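Local coordinates for protein nitrite transporter NirC (Salmonella enterica subsp. enterica serovar Typhimurium, PDB 4FC4) that forms a pentameric channel of the formate/nitrite transporter family that carries nitrite into and out of the cell across the cytoplasmic membrane, at residues A10-A14 / A93-S97; G62-A68 / L187-A192; L143-T147 / N201-F205; G157-W162 / G232-G237. All coordinates share one frame; numbering follows the deposited sequence.

Contact 1 (A10-A14 / A93-S97); sequences AANAA and AGTIS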
loop_
_atom_site.group_PDB
_atom_site.type_symbol
_atom_site.label_atom_id
_atom_site.label_comp_id
_atom_site.label_asym_id
_atom_site.label_seq_id
_atom_site.Cartn_x
_atom_site.Cartn_y
_atom_site.Cartn_z
ATOM N N ALA B 10 -7.025 18.464 -24.536
ATOM C CA ALA B 10 -6.965 19.331 -25.667
ATOM C C ALA B 10 -5.665 20.195 -25.708
ATOM O O ALA B 10 -5.122 20.422 -26.785
ATOM C CB ALA B 10 -8.218 20.214 -25.674
ATOM N N ALA B 11 -5.176 20.674 -24.563
ATOM C CA ALA B 11 -3.919 21.430 -24.562
ATOM C C ALA B 11 -2.808 20.420 -24.826
ATOM O O ALA B 11 -1.899 20.683 -25.595
ATOM C CB ALA B 11 -3.692 22.175 -23.267
ATOM N N ASN B 12 -2.911 19.233 -24.252
ATOM C CA ASN B 12 -1.921 18.218 -24.538
ATOM C C ASN B 12 -1.843 17.841 -26.048
ATOM O O ASN B 12 -0.774 17.579 -26.615
ATOM C CB ASN B 12 -2.223 17.019 -23.691
ATOM C CG ASN B 12 -1.081 16.033 -23.652
ATOM O OD1 ASN B 12 0.088 16.402 -23.548
ATOM N ND2 ASN B 12 -1.415 14.768 -23.748
ATOM N N ALA B 13 -2.986 17.833 -26.711
ATOM C CA ALA B 13 -3.021 17.438 -28.087
ATOM C C ALA B 13 -2.293 18.473 -28.958
ATOM O O ALA B 13 -1.517 18.080 -29.862
ATOM C CB ALA B 13 -4.454 17.230 -28.506
ATOM N N ALA B 14 -2.523 19.769 -28.684
ATOM C CA ALA B 14 -1.762 20.869 -29.348
ATOM C C ALA B 14 -0.255 20.791 -29.092
ATOM O O ALA B 14 0.548 21.047 -29.993
ATOM C CB ALA B 14 -2.315 22.282 -29.029
ATOM N N ALA B 93 -12.232 19.987 -29.301
ATOM C CA ALA B 93 -12.065 21.321 -28.711
ATOM C C ALA B 93 -11.636 22.384 -29.716
ATOM O O ALA B 93 -11.736 23.576 -29.441
ATOM C CB ALA B 93 -11.052 21.261 -27.596
ATOM N N GLY B 94 -11.156 21.961 -30.877
ATOM C CA GLY B 94 -10.683 22.893 -31.909
ATOM C C GLY B 94 -9.209 23.240 -31.771
ATOM O O GLY B 94 -8.733 24.076 -32.485
ATOM N N THR B 95 -8.463 22.594 -30.864
ATOM C CA THR B 95 -7.022 22.918 -30.724
ATOM C C THR B 95 -6.096 22.313 -31.808
ATOM O O THR B 95 -4.985 22.802 -32.043
ATOM C CB THR B 95 -6.475 22.581 -29.333
ATOM O OG1 THR B 95 -6.496 21.170 -29.171
ATOM C CG2 THR B 95 -7.268 23.282 -28.212
ATOM N N ILE B 96 -6.557 21.255 -32.453
ATOM C CA ILE B 96 -5.872 20.668 -33.595
ATOM C C ILE B 96 -6.938 20.281 -34.636
ATOM O O ILE B 96 -8.122 20.218 -34.286
ATOM C CB ILE B 96 -5.066 19.427 -33.177
ATOM C CG1 ILE B 96 -5.997 18.357 -32.590
ATOM C CG2 ILE B 96 -3.977 19.807 -32.161
ATOM C CD1 ILE B 96 -5.400 16.973 -32.602
ATOM N N SER B 97 -6.542 20.032 -35.894
ATOM C CA SER B 97 -7.470 19.567 -36.940
ATOM C C SER B 97 -7.572 18.033 -37.001
ATOM O O SER B 97 -6.684 17.339 -36.497
ATOM C CB SER B 97 -7.035 20.090 -38.311
ATOM O OG SER B 97 -5.884 19.388 -38.730
#
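T95 binds the backbone of A10 through its hydroxyl: OG1 donates to A10 O at 2.9 Å. The carbonyl also accepts the helical bond from A14 N, which at 3.3 Å is the longer of the two. The donors arrive from opposite faces of the carbonyl plane, OG1 lying 35° out of it; with these two donors, an oxygen already used by the helix is gripped twice. The T95 hydroxyl sits between its own backbone N and carbonyl carbon (chi1 67°), which turns OG1 toward the helix and leaves CG2 beside the backbone N, close to A10 CB. G90 O lies near the same hydroxyl, at most a weak second acceptor.

The remaining contacts are apolar and small. A10 and A93 meet methyl to methyl, CB to CB at 3.6 Å. I96 spreads its two branches along the next turn: CG2 lies against the backbone of A14, 3.7 Å from A14 CA, while CD1 reaches A13 CB at 4.2 Å. With alanines on the facing side, the loop comes close to the helix backbone itself.

Helix 80-93 ends in a Schellman motif at G94, and S97 provides the N-cap of helix 98-125. The short link between those two helices is thereby laid against the amino-terminal helix 3-22, while L87 of helix 80-93 touches both A13 and I96.

Contact 2 (G62-A68 / L187-A192); sequences GATFGIA and LLAFIA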
loop_
_atom_site.group_PDB
_atom_site.type_symbol
_atom_site.label_atom_id
_atom_site.label_comp_id
_atom_site.label_asym_id
_atom_site.label_seq_id
_atom_site.Cartn_x
_atom_site.Cartn_y
_atom_site.Cartn_z
ATOM N N GLY B 62 -1.017 -9.224 -13.306
ATOM C CA GLY B 62 -1.850 -8.017 -13.339
ATOM C C GLY B 62 -1.344 -7.056 -12.288
ATOM O O GLY B 62 -1.149 -5.886 -12.575
ATOM N N ALA B 63 -1.114 -7.563 -11.078
ATOM C CA ALA B 63 -0.705 -6.730 -9.959
ATOM C C ALA B 63 0.690 -6.077 -10.167
ATOM O O ALA B 63 1.052 -5.142 -9.460
ATOM C CB ALA B 63 -0.753 -7.540 -8.650
ATOM N N THR B 64 1.481 -6.570 -11.105
ATOM C CA THR B 64 2.861 -6.092 -11.233
ATOM C C THR B 64 3.077 -5.379 -12.548
ATOM O O THR B 64 4.178 -4.911 -12.812
ATOM C CB THR B 64 3.930 -7.211 -11.051
ATOM O OG1 THR B 64 3.690 -8.267 -12.009
ATOM C CG2 THR B 64 3.894 -7.796 -9.608
ATOM N N PHE B 65 2.035 -5.257 -13.363
ATOM C CA PHE B 65 2.198 -4.592 -14.650
ATOM C C PHE B 65 2.130 -3.071 -14.522
ATOM O O PHE B 65 2.553 -2.343 -15.437
ATOM C CB PHE B 65 1.182 -5.097 -15.654
ATOM C CG PHE B 65 1.440 -4.609 -17.067
ATOM C CD1 PHE B 65 2.646 -4.880 -17.699
ATOM C CD2 PHE B 65 0.453 -3.843 -17.779
ATOM C CE1 PHE B 65 2.881 -4.443 -19.028
ATOM C CE2 PHE B 65 0.691 -3.406 -19.079
ATOM C CZ PHE B 65 1.907 -3.717 -19.714
ATOM N N GLY B 66 1.645 -2.584 -13.357
ATOM C CA GLY B 66 1.526 -1.128 -13.093
ATOM C C GLY B 66 2.703 -0.220 -13.522
ATOM O O GLY B 66 2.510 0.924 -13.950
ATOM N N ILE B 67 3.928 -0.704 -13.352
ATOM C CA ILE B 67 5.108 0.075 -13.705
ATOM C C ILE B 67 5.004 0.589 -15.151
ATOM O O ILE B 67 5.458 1.701 -15.454
ATOM C CB ILE B 67 6.405 -0.731 -13.436
ATOM C CG1 ILE B 67 7.641 0.049 -13.908
ATOM C CG2 ILE B 67 6.290 -2.084 -14.101
ATOM C CD1 ILE B 67 8.933 -0.413 -13.321
ATOM N N ALA B 68 4.368 -0.182 -16.029
ATOM C CA ALA B 68 4.409 0.140 -17.474
ATOM C C ALA B 68 3.845 1.536 -17.740
ATOM O O ALA B 68 4.498 2.364 -18.345
ATOM C CB ALA B 68 3.648 -0.911 -18.335
ATOM N N LEU B 187 -4.357 -1.274 -14.882
ATOM C CA LEU B 187 -3.492 -2.303 -15.440
ATOM C C LEU B 187 -3.713 -3.689 -14.762
ATOM O O LEU B 187 -3.737 -4.676 -15.469
ATOM C CB LEU B 187 -2.032 -1.825 -15.424
ATOM C CG LEU B 187 -1.687 -0.930 -16.625
ATOM C CD1 LEU B 187 -2.675 0.241 -16.796
ATOM C CD2 LEU B 187 -0.237 -0.454 -16.475
ATOM N N LEU B 188 -3.909 -3.777 -13.431
ATOM C CA LEU B 188 -4.487 -5.036 -12.851
ATOM C C LEU B 188 -5.661 -5.566 -13.703
ATOM O O LEU B 188 -5.716 -6.742 -14.107
ATOM C CB LEU B 188 -4.941 -4.820 -11.413
ATOM C CG LEU B 188 -5.642 -5.968 -10.671
ATOM C CD1 LEU B 188 -4.818 -7.259 -10.673
ATOM C CD2 LEU B 188 -5.873 -5.560 -9.237
ATOM N N ALA B 189 -6.589 -4.658 -14.002
ATOM C CA ALA B 189 -7.856 -5.022 -14.571
ATOM C C ALA B 189 -7.661 -5.458 -16.049
ATOM O O ALA B 189 -8.223 -6.481 -16.436
ATOM C CB ALA B 189 -8.863 -3.857 -14.484
ATOM N N PHE B 190 -6.917 -4.720 -16.862
ATOM C CA PHE B 190 -6.857 -5.128 -18.265
ATOM C C PHE B 190 -6.053 -6.404 -18.466
ATOM O O PHE B 190 -6.470 -7.288 -19.217
ATOM C CB PHE B 190 -6.500 -3.973 -19.203
ATOM C CG PHE B 190 -5.104 -4.029 -19.768
ATOM C CD1 PHE B 190 -4.720 -5.034 -20.701
ATOM C CD2 PHE B 190 -4.169 -3.036 -19.434
ATOM C CE1 PHE B 190 -3.417 -5.075 -21.192
ATOM C CE2 PHE B 190 -2.900 -3.075 -19.967
ATOM C CZ PHE B 190 -2.513 -4.092 -20.826
ATOM N N ILE B 191 -4.906 -6.530 -17.783
ATOM C CA ILE B 191 -4.053 -7.723 -17.955
ATOM C C ILE B 191 -4.814 -8.932 -17.384
ATOM O O ILE B 191 -5.007 -9.936 -18.078
ATOM C CB ILE B 191 -2.683 -7.571 -17.221
ATOM C CG1 ILE B 191 -1.796 -6.501 -17.865
ATOM C CG2 ILE B 191 -1.948 -8.916 -17.131
ATOM C CD1 ILE B 191 -1.020 -7.031 -19.069
ATOM N N ALA B 192 -5.228 -8.847 -16.120
ATOM C CA ALA B 192 -5.907 -9.972 -15.488
ATOM C C ALA B 192 -7.208 -10.386 -16.181
ATOM O O ALA B 192 -7.557 -11.540 -16.151
ATOM C CB ALA B 192 -6.131 -9.739 -13.968
#
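F65 packs against L187, F190 and I191 where the transmembrane segment formed by helices 57-63 and 67-75 is interrupted, a broken helix of the kind found in the formate/nitrite transporter fold. The link between the two halves lies against the carboxy-terminal part of helix 177-192.

Aromatic and aliphatic contacts centre on the F65 ring. I191 CD1 lies over one face, 4.0 Å from the F65 ring centroid and 21° off the ring normal, a CH-pi contact; A68 CB lies over the opposite face, toward the rim. I191 gets there by setting CG1 beside its backbone N (chi1 -68°), which carries the ethyl branch to F65 and leaves CG2 over G62 CA. The F190 ring is turned 85° from that of F65, with F190 CZ 3.7 Å from F65 CE2. L187 CD2 reaches both F65 CD2 and the F65 carbonyl oxygen. I42 and I45 of helix 24-51 also touch the F65 side chain.

The backbones come close at glycine: G62 CA and L188 CA are 4.0 Å apart. W184 NE1, one turn earlier on the facing helix, donates to A63 O. The region also meets neighbouring subunits, L188 packing on L44 of the third subunit. At the close approach itself, L188 CA makes a CA-H...O contact of 3.5 Å with G62 O, while L188 CD1 rests near A63 N.

Contact 3 (L143-T147 / N201-F205); sequences LAKTT and NMTLF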
loop_
_atom_site.group_PDB
_atom_site.type_symbol
_atom_site.label_atom_id
_atom_site.label_comp_id
_atom_site.label_asym_id
_atom_site.label_seq_id
_atom_site.Cartn_x
_atom_site.Cartn_y
_atom_site.Cartn_z
ATOM N N LEU B 143 1.958 -16.730 -29.406
ATOM C CA LEU B 143 1.334 -17.555 -30.459
ATOM C C LEU B 143 -0.200 -17.518 -30.305
ATOM O O LEU B 143 -0.894 -17.244 -31.265
ATOM C CB LEU B 143 1.904 -18.990 -30.475
ATOM C CG LEU B 143 1.174 -20.047 -31.327
ATOM C CD1 LEU B 143 1.343 -19.802 -32.821
ATOM C CD2 LEU B 143 1.597 -21.489 -30.967
ATOM N N ALA B 144 -0.706 -17.697 -29.080
ATOM C CA ALA B 144 -2.160 -17.642 -28.855
ATOM C C ALA B 144 -2.713 -16.266 -29.286
ATOM O O ALA B 144 -3.806 -16.173 -29.873
ATOM C CB ALA B 144 -2.565 -18.041 -27.414
ATOM N N LYS B 145 -1.933 -15.209 -29.063
ATOM C CA LYS B 145 -2.401 -13.864 -29.431
ATOM C C LYS B 145 -2.456 -13.729 -30.943
ATOM O O LYS B 145 -3.316 -13.005 -31.447
ATOM C CB LYS B 145 -1.549 -12.765 -28.841
ATOM C CG LYS B 145 -1.786 -12.480 -27.359
ATOM C CD LYS B 145 -0.595 -11.712 -26.806
ATOM C CE LYS B 145 -0.784 -11.246 -25.377
ATOM N NZ LYS B 145 -1.911 -10.312 -25.297
ATOM N N THR B 146 -1.578 -14.450 -31.653
ATOM C CA THR B 146 -1.471 -14.245 -33.095
ATOM C C THR B 146 -2.483 -15.010 -33.919
ATOM O O THR B 146 -2.785 -14.619 -35.048
ATOM C CB THR B 146 -0.072 -14.616 -33.654
ATOM O OG1 THR B 146 0.154 -16.036 -33.506
ATOM C CG2 THR B 146 1.023 -13.803 -32.971
ATOM N N THR B 147 -2.935 -16.155 -33.406
ATOM C CA THR B 147 -3.904 -16.993 -34.157
ATOM C C THR B 147 -5.362 -16.738 -33.736
ATOM O O THR B 147 -6.247 -17.320 -34.324
ATOM C CB THR B 147 -3.634 -18.502 -33.997
ATOM O OG1 THR B 147 -3.815 -18.839 -32.621
ATOM C CG2 THR B 147 -2.205 -18.849 -34.413
ATOM N N ASN B 201 1.832 -5.479 -26.791
ATOM C CA ASN B 201 1.988 -6.684 -27.596
ATOM C C ASN B 201 3.242 -6.616 -28.462
ATOM O O ASN B 201 3.915 -7.616 -28.663
ATOM C CB ASN B 201 0.750 -6.975 -28.470
ATOM C CG ASN B 201 -0.463 -7.505 -27.682
ATOM O OD1 ASN B 201 -1.546 -7.722 -28.288
ATOM N ND2 ASN B 201 -0.330 -7.686 -26.369
ATOM N N MET B 202 3.562 -5.422 -28.945
ATOM C CA MET B 202 4.777 -5.183 -29.727
ATOM C C MET B 202 6.013 -5.743 -29.029
ATOM O O MET B 202 6.812 -6.419 -29.685
ATOM C CB MET B 202 5.008 -3.688 -30.003
ATOM C CG MET B 202 3.949 -3.000 -30.841
ATOM S SD MET B 202 4.123 -1.192 -30.853
ATOM C CE MET B 202 2.750 -0.760 -31.907
ATOM N N THR B 203 6.182 -5.477 -27.733
ATOM C CA THR B 203 7.336 -6.015 -27.019
ATOM C C THR B 203 7.210 -7.554 -26.922
ATOM O O THR B 203 8.159 -8.305 -27.141
ATOM C CB THR B 203 7.542 -5.379 -25.604
ATOM O OG1 THR B 203 7.976 -4.013 -25.726
ATOM C CG2 THR B 203 8.654 -6.114 -24.862
ATOM N N LEU B 204 6.022 -8.045 -26.592
ATOM C CA LEU B 204 5.870 -9.482 -26.425
ATOM C C LEU B 204 6.232 -10.149 -27.742
ATOM O O LEU B 204 6.978 -11.153 -27.761
ATOM C CB LEU B 204 4.451 -9.839 -26.033
ATOM C CG LEU B 204 4.324 -11.339 -25.850
ATOM C CD1 LEU B 204 5.149 -11.852 -24.662
ATOM C CD2 LEU B 204 2.841 -11.604 -25.726
ATOM N N PHE B 205 5.710 -9.589 -28.839
ATOM C CA PHE B 205 5.940 -10.188 -30.125
ATOM C C PHE B 205 7.398 -10.209 -30.492
ATOM O O PHE B 205 7.850 -11.162 -31.135
ATOM C CB PHE B 205 5.080 -9.568 -31.216
ATOM C CG PHE B 205 3.598 -9.868 -31.067
ATOM C CD1 PHE B 205 3.163 -11.103 -30.663
ATOM C CD2 PHE B 205 2.638 -8.894 -31.315
ATOM C CE1 PHE B 205 1.806 -11.369 -30.514
ATOM C CE2 PHE B 205 1.278 -9.157 -31.177
ATOM C CZ PHE B 205 0.862 -10.397 -30.771
#
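This is a buried, side-chain-mediated contact between two steeply crossed helices, 137-147 and 198-209. The segment axes pass 11.2 Å apart, with their directions at 118°, and long side chains from both helices bridge the separation.

K145 spans most of it. Its aliphatic chain leaves with CG beside the backbone N and runs extended until it bends at the last torsion (chi4 -62°). CB lies at the edge of the F205 ring, near the ring plane, 3.9 Å from F205 CZ. Farther out, the lysine chain crosses L204 at about a right angle, and K145 CD touches L204 CD2 at 3.6 Å. The ammonium end forms a salt bridge with E196, and the N201 side-chain amide lies close beside it. Bound to a carboxylate, the amine probably keeps its positive charge.

T146 completes the apolar side through its methyl, CG2, which is 3.5 Å from F205 CE1 as the two side chains slide past each other in opposite directions. Its hydroxyl faces back into its own helix: T146 OG1 donates to L143 O at 2.8 Å, along a lone pair of the oxygen and within its carbonyl plane. This bond fixes the rotation about chi1 (66°) and thus holds the methyl toward F205.

I222 and L226 of helix 219-248 also touch F205, and N225 of the same helix donates to K145 O. The arrangement fits the all-helical formate/nitrite transporter fold, in which a short helix following a transmembrane-segment break, here helix 198-209, packs within the helical bundle of one subunit.

Contact 4 (G157-W162 / G232-G237); sequences GALCNW and GNTLSG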
loop_
_atom_site.group_PDB
_atom_site.type_symbol
_atom_site.label_atom_id
_atom_site.label_comp_id
_atom_site.label_asym_id
_atom_site.label_seq_id
_atom_site.Cartn_x
_atom_site.Cartn_y
_atom_site.Cartn_z
ATOM N N GLY B 157 -9.098 -5.512 -27.533
ATOM C CA GLY B 157 -8.345 -4.279 -27.667
ATOM C C GLY B 157 -9.202 -3.066 -27.294
ATOM O O GLY B 157 -8.725 -2.102 -26.673
ATOM N N ALA B 158 -10.486 -3.116 -27.632
ATOM C CA ALA B 158 -11.376 -2.031 -27.222
ATOM C C ALA B 158 -11.473 -2.039 -25.691
ATOM O O ALA B 158 -11.287 -0.995 -25.066
ATOM C CB ALA B 158 -12.743 -2.125 -27.903
ATOM N N LEU B 159 -11.665 -3.208 -25.078
ATOM C CA LEU B 159 -11.803 -3.246 -23.621
ATOM C C LEU B 159 -10.490 -2.810 -22.869
ATOM O O LEU B 159 -10.520 -2.119 -21.847
ATOM C CB LEU B 159 -12.253 -4.623 -23.197
ATOM C CG LEU B 159 -13.736 -4.944 -23.367
ATOM C CD1 LEU B 159 -13.896 -6.454 -23.379
ATOM C CD2 LEU B 159 -14.646 -4.326 -22.307
ATOM N N CYS B 160 -9.345 -3.214 -23.400
ATOM C CA CYS B 160 -8.090 -2.794 -22.863
ATOM C C CYS B 160 -7.953 -1.245 -22.776
ATOM O O CYS B 160 -7.693 -0.710 -21.699
ATOM C CB CYS B 160 -6.941 -3.384 -23.698
ATOM S SG CYS B 160 -5.380 -2.617 -23.222
ATOM N N ASN B 161 -8.147 -0.555 -23.898
ATOM C CA ASN B 161 -7.823 0.853 -23.986
ATOM C C ASN B 161 -8.811 1.744 -23.282
ATOM O O ASN B 161 -8.501 2.877 -22.896
ATOM C CB ASN B 161 -7.624 1.325 -25.439
ATOM C CG ASN B 161 -6.649 2.492 -25.514
ATOM O OD1 ASN B 161 -5.785 2.543 -24.686
ATOM N ND2 ASN B 161 -6.804 3.447 -26.488
ATOM N N TRP B 162 -10.013 1.238 -23.128
ATOM C CA TRP B 162 -10.949 1.819 -22.184
ATOM C C TRP B 162 -10.228 1.958 -20.880
ATOM O O TRP B 162 -10.162 3.062 -20.325
ATOM C CB TRP B 162 -12.179 0.916 -22.016
ATOM C CG TRP B 162 -13.419 1.735 -21.713
ATOM C CD1 TRP B 162 -13.469 3.079 -21.351
ATOM C CD2 TRP B 162 -14.806 1.292 -21.708
ATOM N NE1 TRP B 162 -14.746 3.490 -21.145
ATOM C CE2 TRP B 162 -15.607 2.463 -21.333
ATOM C CE3 TRP B 162 -15.453 0.098 -22.009
ATOM C CZ2 TRP B 162 -17.028 2.419 -21.278
ATOM C CZ3 TRP B 162 -16.873 0.049 -21.926
ATOM C CH2 TRP B 162 -17.630 1.182 -21.560
ATOM N N GLY B 232 -8.906 -1.774 -32.291
ATOM C CA GLY B 232 -9.781 -1.885 -31.112
ATOM C C GLY B 232 -9.403 -0.883 -30.038
ATOM O O GLY B 232 -10.279 -0.238 -29.450
ATOM N N ASN B 233 -8.104 -0.768 -29.759
ATOM C CA ASN B 233 -7.584 0.282 -28.865
ATOM C C ASN B 233 -8.129 1.672 -29.275
ATOM O O ASN B 233 -8.491 2.493 -28.396
ATOM C CB ASN B 233 -6.038 0.339 -28.869
ATOM C CG ASN B 233 -5.375 -0.830 -28.160
ATOM O OD1 ASN B 233 -4.167 -1.071 -28.361
ATOM N ND2 ASN B 233 -6.122 -1.544 -27.293
ATOM N N THR B 234 -8.148 1.919 -30.598
ATOM C CA THR B 234 -8.530 3.190 -31.187
ATOM C C THR B 234 -10.021 3.489 -31.010
ATOM O O THR B 234 -10.361 4.570 -30.565
ATOM C CB THR B 234 -8.171 3.225 -32.692
ATOM O OG1 THR B 234 -6.780 2.901 -32.825
ATOM C CG2 THR B 234 -8.434 4.593 -33.294
ATOM N N LEU B 235 -10.891 2.531 -31.335
ATOM C CA LEU B 235 -12.307 2.589 -30.911
ATOM C C LEU B 235 -12.578 3.146 -29.484
ATOM O O LEU B 235 -13.314 4.117 -29.317
ATOM C CB LEU B 235 -13.010 1.219 -31.042
ATOM C CG LEU B 235 -14.477 1.278 -30.605
ATOM C CD1 LEU B 235 -15.241 2.316 -31.421
ATOM C CD2 LEU B 235 -15.183 -0.059 -30.763
ATOM N N SER B 236 -12.046 2.493 -28.469
ATOM C CA SER B 236 -12.329 2.882 -27.067
ATOM C C SER B 236 -11.683 4.243 -26.671
ATOM O O SER B 236 -12.293 5.030 -25.945
ATOM C CB SER B 236 -11.961 1.761 -26.109
ATOM O OG SER B 236 -10.622 1.304 -26.309
ATOM N N GLY B 237 -10.496 4.546 -27.200
ATOM C CA GLY B 237 -9.826 5.806 -26.938
ATOM C C GLY B 237 -10.594 6.951 -27.547
ATOM O O GLY B 237 -10.910 7.915 -26.865
#
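G157 meets N233 and G232 where helices 150-172 and 219-248 approach to 6.6 Å between segment axes and cross at -47°. Its carbonyl accepts N233 ND2 at 2.7 Å, with an N-H...O angle of 141°. The oxygen lies near the amide plane of N233, and the helical donor N161 N comes to it from the opposite carbonyl face. N233 is held further by E196 O, to which ND2 also donates, and by S198 N, which donates to OD1.

A158 packs over the other glycine, its CA making a CA-H...O contact of 3.1 Å with G232 O. Its carbonyl takes the hydroxyl of S236, OG to O 2.7 Å, in the carbonyl plane and on a lone pair. S236 is a knob in a hole formed by G157, A158, N161 and W162; its OG lies between the backbone N and carbonyl carbon, pointing into that hole. Small residues and glycines thus bring together two transmembrane helices of the formate/nitrite transporter fold, whose family belongs to an aquaporin-like clan.

C160 touches N233 only lightly, CB to ND2 4.1 Å. N161 returns a hydrogen bond across the interface: its ND2 donates to N233 O at 2.7 Å, from 47° above the carbonyl plane, and to T81 O. W162 brings CB to 4.2 Å from S236 CB, while its ring meets that of F240.

In the fold
Contact 4 is the most central, about 10 Å from the chain centre; contacts 2 and 3 lie about 16 and 17 Å from it, centre to centre. Contacts 2 and 4 touch directly, F190 CD1 meeting C160 SG at 3.6 Å, and both also reach the third subunit. Contacts 1 and 3 lie on opposite sides of the chain centre, their centres about 33 Å apart. Along the chain, contact 1 closes before contacts 3 and 4 open but alternates with contact 2, and contacts 2, 3 and 4 all cross one another. Helices 137-147 and 150-172, and likewise 198-209 and 219-248, are consecutive, so contacts 3 and 4 interlace the later helices of one channel subunit.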